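Local coordinates for aminoglycoside Nucleotidyltransferase (2")-Ia (Pseudomonas aeruginosa, PDB 5CFU), which confers resistance to kanamycin, gentamicin, tobramycin and related aminoglycosides by adenylating their 2''-hydroxyl group, at residues T11-L16 with D51-T56; R27-W32 with G59-E64. All coordinates share one frame; numbering follows the deposited sequence.

Interaction 1 (T11-L16 with D51-T56). With MN (manganese (II) ion), chain B; POP (pyrophosphate 2-), chain E; 51H (adenylyl-2"-tobramycin), chain D.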
loop_
_atom_site.group_PDB
_atom_site.type_symbol
_atom_site.label_atom_id
_atom_site.label_comp_id
_atom_site.label_asym_id
_atom_site.label_seq_id
_atom_site.Cartn_x
_atom_site.Cartn_y
_atom_site.Cartn_z
ATOM N N THR A 11 -5.324 -6.281 17.472
ATOM C CA THR A 11 -4.767 -7.455 16.808
ATOM C C THR A 11 -5.656 -8.001 15.693
ATOM O O THR A 11 -5.220 -8.869 14.944
ATOM C CB THR A 11 -4.511 -8.610 17.801
ATOM O OG1 THR A 11 -5.749 -9.034 18.384
ATOM C CG2 THR A 11 -3.560 -8.180 18.892
ATOM N N THR A 12 -6.897 -7.527 15.590
ATOM C CA THR A 12 -7.801 -7.998 14.544
ATOM C C THR A 12 -7.221 -7.736 13.164
ATOM O O THR A 12 -7.219 -8.618 12.295
ATOM C CB THR A 12 -9.177 -7.320 14.617
ATOM O OG1 THR A 12 -9.688 -7.424 15.942
ATOM C CG2 THR A 12 -10.150 -7.984 13.653
ATOM N N GLN A 13 -6.739 -6.513 12.968
ATOM C CA GLN A 13 -6.186 -6.124 11.688
ATOM C C GLN A 13 -4.939 -6.927 11.369
ATOM O O GLN A 13 -4.785 -7.413 10.252
ATOM C CB GLN A 13 -5.857 -4.633 11.661
ATOM C CG GLN A 13 -6.822 -3.854 10.829
ATOM C CD GLN A 13 -6.487 -2.391 10.764
ATOM O OE1 GLN A 13 -5.362 -1.979 11.077
ATOM N NE2 GLN A 13 -7.461 -1.590 10.359
ATOM N N VAL A 14 -4.046 -7.060 12.346
ATOM C CA VAL A 14 -2.816 -7.805 12.125
ATOM C C VAL A 14 -3.167 -9.260 11.804
ATOM O O VAL A 14 -2.588 -9.866 10.904
ATOM C CB VAL A 14 -1.892 -7.714 13.343
ATOM C CG1 VAL A 14 -0.758 -8.737 13.263
ATOM C CG2 VAL A 14 -1.330 -6.317 13.437
ATOM N N THR A 15 -4.119 -9.820 12.543
ATOM C CA THR A 15 -4.548 -11.195 12.294
ATOM C C THR A 15 -5.104 -11.322 10.880
ATOM O O THR A 15 -4.807 -12.280 10.169
ATOM C CB THR A 15 -5.603 -11.657 13.323
ATOM O OG1 THR A 15 -4.998 -11.741 14.619
ATOM C CG2 THR A 15 -6.150 -13.002 12.968
ATOM N N LEU A 16 -5.900 -10.352 10.451
ATOM C CA LEU A 16 -6.442 -10.401 9.099
ATOM C C LEU A 16 -5.342 -10.286 8.040
ATOM O O LEU A 16 -5.360 -11.001 7.052
ATOM C CB LEU A 16 -7.477 -9.296 8.902
ATOM C CG LEU A 16 -8.234 -9.309 7.576
ATOM C CD1 LEU A 16 -8.887 -10.664 7.330
ATOM C CD2 LEU A 16 -9.299 -8.197 7.601
ATOM N N ASP A 51 -6.851 2.937 9.707
ATOM C CA ASP A 51 -8.277 2.853 9.413
ATOM C C ASP A 51 -8.589 1.686 8.501
ATOM O O ASP A 51 -9.610 1.021 8.677
ATOM C CB ASP A 51 -8.779 4.152 8.774
ATOM C CG ASP A 51 -9.071 5.228 9.793
ATOM O OD1 ASP A 51 -8.818 4.994 10.997
ATOM O OD2 ASP A 51 -9.556 6.309 9.387
ATOM N N ASP A 52 -7.710 1.423 7.542
ATOM C CA ASP A 52 -7.945 0.336 6.587
ATOM C C ASP A 52 -6.670 -0.479 6.373
ATOM O O ASP A 52 -5.632 -0.216 6.971
ATOM C CB ASP A 52 -8.489 0.894 5.249
ATOM C CG ASP A 52 -7.468 1.693 4.478
ATOM O OD1 ASP A 52 -6.327 1.843 4.953
ATOM O OD2 ASP A 52 -7.802 2.191 3.374
ATOM N N ILE A 53 -6.774 -1.492 5.530
ATOM C CA ILE A 53 -5.620 -2.222 5.045
ATOM C C ILE A 53 -5.491 -1.929 3.555
ATOM O O ILE A 53 -6.403 -2.220 2.786
ATOM C CB ILE A 53 -5.756 -3.733 5.266
ATOM C CG1 ILE A 53 -5.827 -4.037 6.762
ATOM C CG2 ILE A 53 -4.618 -4.495 4.582
ATOM C CD1 ILE A 53 -6.494 -5.371 7.087
ATOM N N ASP A 54 -4.367 -1.345 3.163
ATOM C CA ASP A 54 -4.106 -1.019 1.771
ATOM C C ASP A 54 -3.263 -2.110 1.123
ATOM O O ASP A 54 -2.230 -2.500 1.672
ATOM C CB ASP A 54 -3.394 0.320 1.673
ATOM C CG ASP A 54 -4.182 1.424 2.302
ATOM O OD1 ASP A 54 -5.264 1.766 1.770
ATOM O OD2 ASP A 54 -3.722 1.929 3.352
ATOM N N LEU A 55 -3.714 -2.586 -0.038
ATOM C CA LEU A 55 -3.065 -3.695 -0.777
ATOM C C LEU A 55 -2.820 -3.351 -2.232
ATOM O O LEU A 55 -3.632 -2.656 -2.845
ATOM C CB LEU A 55 -3.926 -4.959 -0.735
ATOM C CG LEU A 55 -4.224 -5.515 0.649
ATOM C CD1 LEU A 55 -5.247 -6.611 0.561
ATOM C CD2 LEU A 55 -2.914 -6.026 1.293
ATOM N N THR A 56 -1.700 -3.824 -2.770
ATOM C CA THR A 56 -1.466 -3.807 -4.207
ATOM C C THR A 56 -1.415 -5.246 -4.696
ATOM O O THR A 56 -0.794 -6.095 -4.060
ATOM C CB THR A 56 -0.157 -3.103 -4.572
ATOM O OG1 THR A 56 -0.150 -1.785 -4.039
ATOM C CG2 THR A 56 0.009 -3.028 -6.065
HETATM MN MN MN B . -4.728 3.111 4.954
HETATM P P1 POP E . -2.803 4.895 6.673
HETATM O O1 POP E . -1.533 5.722 6.753
HETATM O O2 POP E . -2.924 3.845 7.773
HETATM O O3 POP E . -3.125 4.373 5.272
HETATM O O POP E . -3.946 5.955 7.032
HETATM P P2 POP E . -5.498 5.550 7.219
HETATM O O4 POP E . -6.246 6.747 6.672
HETATM O O5 POP E . -5.704 4.224 6.519
HETATM O O6 POP E . -5.654 5.377 8.721
HETATM O O8 51H D . -6.509 6.552 3.740
HETATM P P 51H D . -5.682 5.665 2.910
HETATM O O7 51H D . -5.354 4.334 3.508
HETATM O O9 51H D . -4.321 6.357 2.543
HETATM C C14 51H D . -3.279 5.644 1.847
HETATM C C15 51H D . -2.346 6.703 1.324
HETATM C C18 51H D . -1.826 7.653 2.397
HETATM O O12 51H D . -0.540 7.218 2.826
HETATM C C17 51H D . -1.764 8.998 1.680
HETATM O O11 51H D . -0.532 9.171 0.992
HETATM C C16 51H D . -2.897 8.885 0.662
HETATM N N4 51H D . -4.179 9.396 1.118
HETATM C C21 51H D . -5.146 9.977 0.336
HETATM N N6 51H D . -5.062 10.271 -0.965
HETATM C C22 51H D . -6.194 10.827 -1.399
HETATM N N7 51H D . -7.316 11.086 -0.722
HETATM C C23 51H D . -7.370 10.779 0.591
HETATM N N8 51H D . -8.503 11.024 1.261
HETATM C C20 51H D . -6.230 10.196 1.170
HETATM N N5 51H D . -5.947 9.779 2.460
HETATM C C19 51H D . -4.724 9.316 2.374
HETATM O O10 51H D . -3.061 7.514 0.367
HETATM O O6 51H D . -6.366 5.389 1.503
HETATM C C13 51H D . -7.171 6.415 0.889
HETATM C C12 51H D . -8.605 5.919 0.791
HETATM N N3 51H D . -9.110 5.521 2.118
HETATM C C11 51H D . -9.472 6.992 0.141
HETATM O O5 51H D . -10.814 6.530 0.004
HETATM C C9 51H D . -8.875 7.307 -1.229
HETATM C C10 51H D . -9.614 8.390 -1.978
HETATM O O4 51H D . -9.218 8.394 -3.335
HETATM O O3 51H D . -7.518 7.767 -1.098
HETATM C C8 51H D . -6.641 6.841 -0.463
HETATM O O2 51H D . -6.492 5.693 -1.253
HETATM C C7 51H D . -5.295 5.599 -2.045
HETATM C C6 51H D . -5.052 4.112 -2.296
HETATM N N2 51H D . -5.001 3.369 -1.027
HETATM C C5 51H D . -3.765 3.961 -3.097
HETATM C C4 51H D . -3.814 4.736 -4.428
HETATM N N1 51H D . -2.501 4.679 -5.088
HETATM C C24 51H D . -5.452 6.347 -3.357
HETATM O O13 51H D . -5.683 7.742 -3.142
HETATM C C3 51H D . -4.177 6.197 -4.175
HETATM O O1 51H D . -4.387 6.817 -5.455
HETATM C C2 51H D . -3.376 7.660 -5.949
HETATM O O 51H D . -2.652 7.019 -6.986
HETATM C C25 51H D . -4.021 8.956 -6.447
HETATM N N9 51H D . -4.817 9.615 -5.403
HETATM C C26 51H D . -4.881 8.624 -7.670
HETATM C C27 51H D . -4.092 7.910 -8.750
HETATM O O14 51H D . -4.950 7.497 -9.822
HETATM C C1 51H D . -3.391 6.684 -8.180
HETATM C C 51H D . -2.410 6.098 -9.172
HETATM N N 51H D . -1.518 5.028 -8.693
HETATM O O HOH W 1 -3.833 1.683 6.395
#
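Ile-53 meets helix 12-26 through its CD1 methyl, which touches two side chains one helical turn apart. Leu-16 CD2 lies 4.0 Å from Ile-53 CD1, and Gln-13 CG is 4.1 Å from the same methyl. With CG1 anti to the carbonyl carbon (chi1 -63°) and a nearly extended chi2, Ile-53 carries CD1 out toward the helix. Gln-13 runs alongside it in the opposite sense, so its methylene lies against the isoleucine while its amide continues toward the backbone ahead of the strand.

The polar contacts of that amide lie beyond the two segments. Gln-13 NE2 is 3.8 Å from Asp-51 O, too long for a hydrogen bond; it donates instead to His-50 O and Glu-91, and OE1 accepts from Trp-37. Both ends of the amide are therefore held, which fixes its rotation.

Metal coordination occupies the other face of the strand. Asp-52 OD1 binds manganese at 2.0 Å and Asp-54 OD2 at 2.2 Å; O7 of the adenylyl-tobramycin, O3 and O5 of pyrophosphate, and a water complete six ligands. That water lies within hydrogen-bonding distance of Asp-52 O and pyrophosphate O2, 2.7 Å from each. Asp-51 N gives pyrophosphate O6 a nearly straight hydrogen bond (2.9 Å, 165°), while the Asp-51 carboxylate forms a salt bridge with Lys-155.

Asp-52 and Asp-54, separated by one residue, serve two manganese ions, and Asp-94 of the neighbouring parallel strand 91-100 adds a ligand to the second: the carboxylate cluster of the nucleotidyltransferase fold, here holding both reaction products, with the intervening Ile-53 turned to the helix.

Interaction 2 (R27-W32 with G59-E64). With BU1 (1,4-butanediol), chain I.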
loop_
_atom_site.group_PDB
_atom_site.type_symbol
_atom_site.label_atom_id
_atom_site.label_comp_id
_atom_site.label_asym_id
_atom_site.label_seq_id
_atom_site.Cartn_x
_atom_site.Cartn_y
_atom_site.Cartn_z
ATOM N N ARG A 27 -1.041 -19.472 -2.890
ATOM C CA ARG A 27 -1.321 -19.386 -4.334
ATOM C C ARG A 27 -0.175 -18.841 -5.168
ATOM O O ARG A 27 -0.363 -18.572 -6.373
ATOM C CB ARG A 27 -2.511 -18.479 -4.614
ATOM C CG ARG A 27 -3.805 -18.940 -4.087
ATOM C CD ARG A 27 -4.794 -17.821 -4.247
ATOM N NE ARG A 27 -6.083 -18.150 -3.649
ATOM C CZ ARG A 27 -7.155 -18.574 -4.313
ATOM N NH1 ARG A 27 -8.266 -18.840 -3.639
ATOM N NH2 ARG A 27 -7.138 -18.730 -5.637
ATOM N N ASN A 28 0.986 -18.673 -4.539
ATOM C CA ASN A 28 2.131 -17.968 -5.129
ATOM C C ASN A 28 1.624 -16.677 -5.755
ATOM O O ASN A 28 1.998 -16.343 -6.871
ATOM C CB ASN A 28 2.882 -18.839 -6.176
ATOM C CG ASN A 28 4.407 -18.532 -6.239
ATOM O OD1 ASN A 28 4.842 -17.376 -6.103
ATOM N ND2 ASN A 28 5.210 -19.572 -6.458
ATOM N N LEU A 29 0.782 -15.959 -4.998
ATOM C CA LEU A 29 0.236 -14.666 -5.412
ATOM C C LEU A 29 0.912 -13.575 -4.618
ATOM O O LEU A 29 0.685 -13.453 -3.405
ATOM C CB LEU A 29 -1.275 -14.602 -5.193
ATOM C CG LEU A 29 -1.993 -13.284 -5.508
ATOM C CD1 LEU A 29 -2.114 -13.057 -7.033
ATOM C CD2 LEU A 29 -3.357 -13.266 -4.846
ATOM N N PRO A 30 1.767 -12.791 -5.279
ATOM C CA PRO A 30 2.394 -11.704 -4.536
ATOM C C PRO A 30 1.383 -10.606 -4.204
ATOM O O PRO A 30 0.552 -10.276 -5.024
ATOM C CB PRO A 30 3.468 -11.202 -5.500
ATOM C CG PRO A 30 2.907 -11.477 -6.861
ATOM C CD PRO A 30 2.124 -12.764 -6.709
ATOM N N LEU A 31 1.446 -10.072 -2.989
ATOM C CA LEU A 31 0.629 -8.930 -2.593
ATOM C C LEU A 31 1.513 -7.991 -1.808
ATOM O O LEU A 31 2.295 -8.442 -0.970
ATOM C CB LEU A 31 -0.563 -9.333 -1.742
ATOM C CG LEU A 31 -1.624 -10.239 -2.373
ATOM C CD1 LEU A 31 -2.615 -10.676 -1.287
ATOM C CD2 LEU A 31 -2.338 -9.540 -3.522
ATOM N N TRP A 32 1.371 -6.695 -2.074
ATOM C CA TRP A 32 2.141 -5.663 -1.378
ATOM C C TRP A 32 1.260 -4.887 -0.434
ATOM O O TRP A 32 0.243 -4.318 -0.835
ATOM C CB TRP A 32 2.800 -4.695 -2.375
ATOM C CG TRP A 32 3.861 -5.373 -3.193
ATOM C CD1 TRP A 32 5.209 -5.368 -2.954
ATOM C CD2 TRP A 32 3.659 -6.183 -4.352
ATOM N NE1 TRP A 32 5.856 -6.142 -3.890
ATOM C CE2 TRP A 32 4.928 -6.649 -4.761
ATOM C CE3 TRP A 32 2.531 -6.552 -5.093
ATOM C CZ2 TRP A 32 5.098 -7.453 -5.868
ATOM C CZ3 TRP A 32 2.706 -7.349 -6.189
ATOM C CH2 TRP A 32 3.978 -7.801 -6.565
ATOM N N GLY A 59 -2.556 -7.034 -11.378
ATOM C CA GLY A 59 -3.816 -6.690 -12.006
ATOM C C GLY A 59 -4.466 -7.835 -12.769
ATOM O O GLY A 59 -5.693 -7.966 -12.780
ATOM N N GLU A 60 -3.641 -8.675 -13.381
ATOM C CA GLU A 60 -4.139 -9.773 -14.183
ATOM C C GLU A 60 -4.556 -10.990 -13.358
ATOM O O GLU A 60 -5.038 -11.989 -13.924
ATOM C CB GLU A 60 -3.079 -10.148 -15.240
ATOM C CG GLU A 60 -1.983 -11.097 -14.792
ATOM C CD GLU A 60 -0.906 -10.480 -13.909
ATOM O OE1 GLU A 60 -0.990 -9.284 -13.543
ATOM O OE2 GLU A 60 0.054 -11.212 -13.579
ATOM N N ARG A 61 -4.385 -10.927 -12.033
ATOM C CA ARG A 61 -4.771 -12.017 -11.140
ATOM C C ARG A 61 -5.801 -11.544 -10.115
ATOM O O ARG A 61 -5.904 -12.103 -9.022
ATOM C CB ARG A 61 -3.528 -12.584 -10.441
ATOM C CG ARG A 61 -2.472 -13.052 -11.439
ATOM C CD ARG A 61 -1.219 -13.651 -10.766
ATOM N NE ARG A 61 -1.495 -14.847 -9.976
ATOM C CZ ARG A 61 -0.589 -15.479 -9.226
ATOM N NH1 ARG A 61 0.670 -15.049 -9.168
ATOM N NH2 ARG A 61 -0.937 -16.537 -8.510
ATOM N N ARG A 62 -6.567 -10.511 -10.470
ATOM C CA ARG A 62 -7.543 -9.935 -9.546
ATOM C C ARG A 62 -8.515 -10.987 -9.030
ATOM O O ARG A 62 -8.865 -10.983 -7.852
ATOM C CB ARG A 62 -8.330 -8.803 -10.205
ATOM C CG ARG A 62 -9.425 -8.263 -9.306
ATOM C CD ARG A 62 -10.034 -6.972 -9.860
ATOM N NE ARG A 62 -11.316 -6.712 -9.217
ATOM C CZ ARG A 62 -11.962 -5.546 -9.241
ATOM N NH1 ARG A 62 -11.429 -4.488 -9.843
ATOM N NH2 ARG A 62 -13.138 -5.433 -8.625
ATOM N N GLY A 63 -8.944 -11.886 -9.911
ATOM C CA GLY A 63 -9.868 -12.943 -9.539
ATOM C C GLY A 63 -9.366 -13.776 -8.379
ATOM O O GLY A 63 -10.149 -14.251 -7.551
ATOM N N GLU A 64 -8.049 -13.929 -8.287
ATOM C CA GLU A 64 -7.459 -14.710 -7.203
ATOM C C GLU A 64 -7.535 -13.973 -5.870
ATOM O O GLU A 64 -7.761 -14.586 -4.849
ATOM C CB GLU A 64 -6.007 -15.063 -7.527
ATOM C CG GLU A 64 -5.862 -15.935 -8.795
ATOM C CD GLU A 64 -4.436 -16.366 -9.046
ATOM O OE1 GLU A 64 -3.820 -16.911 -8.106
ATOM O OE2 GLU A 64 -3.932 -16.150 -10.175
HETATM C C1 BU1 I . 7.808 -11.460 -9.025
HETATM C C2 BU1 I . 7.222 -10.352 -8.165
HETATM C C3 BU1 I . 7.969 -9.049 -8.386
HETATM C C4 BU1 I . 6.948 -7.997 -8.731
HETATM O O5 BU1 I . 9.232 -11.367 -9.088
HETATM O O6 BU1 I . 7.505 -6.727 -8.603
#
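Arg-61, at the N-cap position of helix 62-71, spans the contact with Leu-29 and the carbonyls of Arg-27 and Asn-28. Its CB already touches Leu-29 CD1 at 3.7 Å, and CD passes the same methyl. The chain is extended at chi2 but bends at chi3 (62°), which turns the guanidinium back beside its own helix.

Leu-29 CD1 then sits over one face of that group, 3.5 Å from NE and offset toward the rim. NE points within the guanidinium plane to Glu-64 OE2, at 2.8 Å and nearly straight (169°), but meets it from above the carboxylate plane. From CZ the two terminal nitrogens diverge. NH2 binds Glu-64 OE1 at 2.9 Å, completing a side-on, two-pronged salt bridge, and makes weak bonds to Arg-27 O (3.0 Å) and Asn-28 O. Arg-61 NH1 donates more squarely to Asn-28 O (3.0 Å, 154°). Pro-30 CD lies near NH1, the proline crossing the arginine at about a right angle.

Beside the arginine, Leu-29 CD2 meets Glu-64 CB at 4.2 Å, and Arg-27 slides past Glu-64 in the opposite direction, the Glu-64 carbonyl oxygen lying over the centre of its guanidinium.

Asn-28, with positive phi, is the C-prime residue of the Schellman motif ending helix 12-26. The chemistry thus joins one helix's C-terminal turn to another's start: carboxylate and carbonyls hold the arginine's edges, leucine packs on a face, and the carboxylate's negative charge, with the carbonyls' partial charges, probably favours the cation.

The centres of interactions 1 and 2 lie about 17 Å apart, and their segments alternate along the chain: 11-16, 27-32, 51-56, 59-64. Helix 12-26 starts in interaction 1 and ends just before 27-32; strand 53-58 leads from interaction 1 to helix 62-71. The two contacts meet directly where strands 32-34 and 53-58 pair antiparallel: Thr-56 N is 2.8 Å from Trp-32 O, a probable hydrogen bond, and Leu-31 CD2 packs on Thr-56 O. Interaction 1 thus packs the start of the helix on the strand beside the manganese site, while interaction 2, away from the annotated sites, ties the loop after that helix to the helix following the strand.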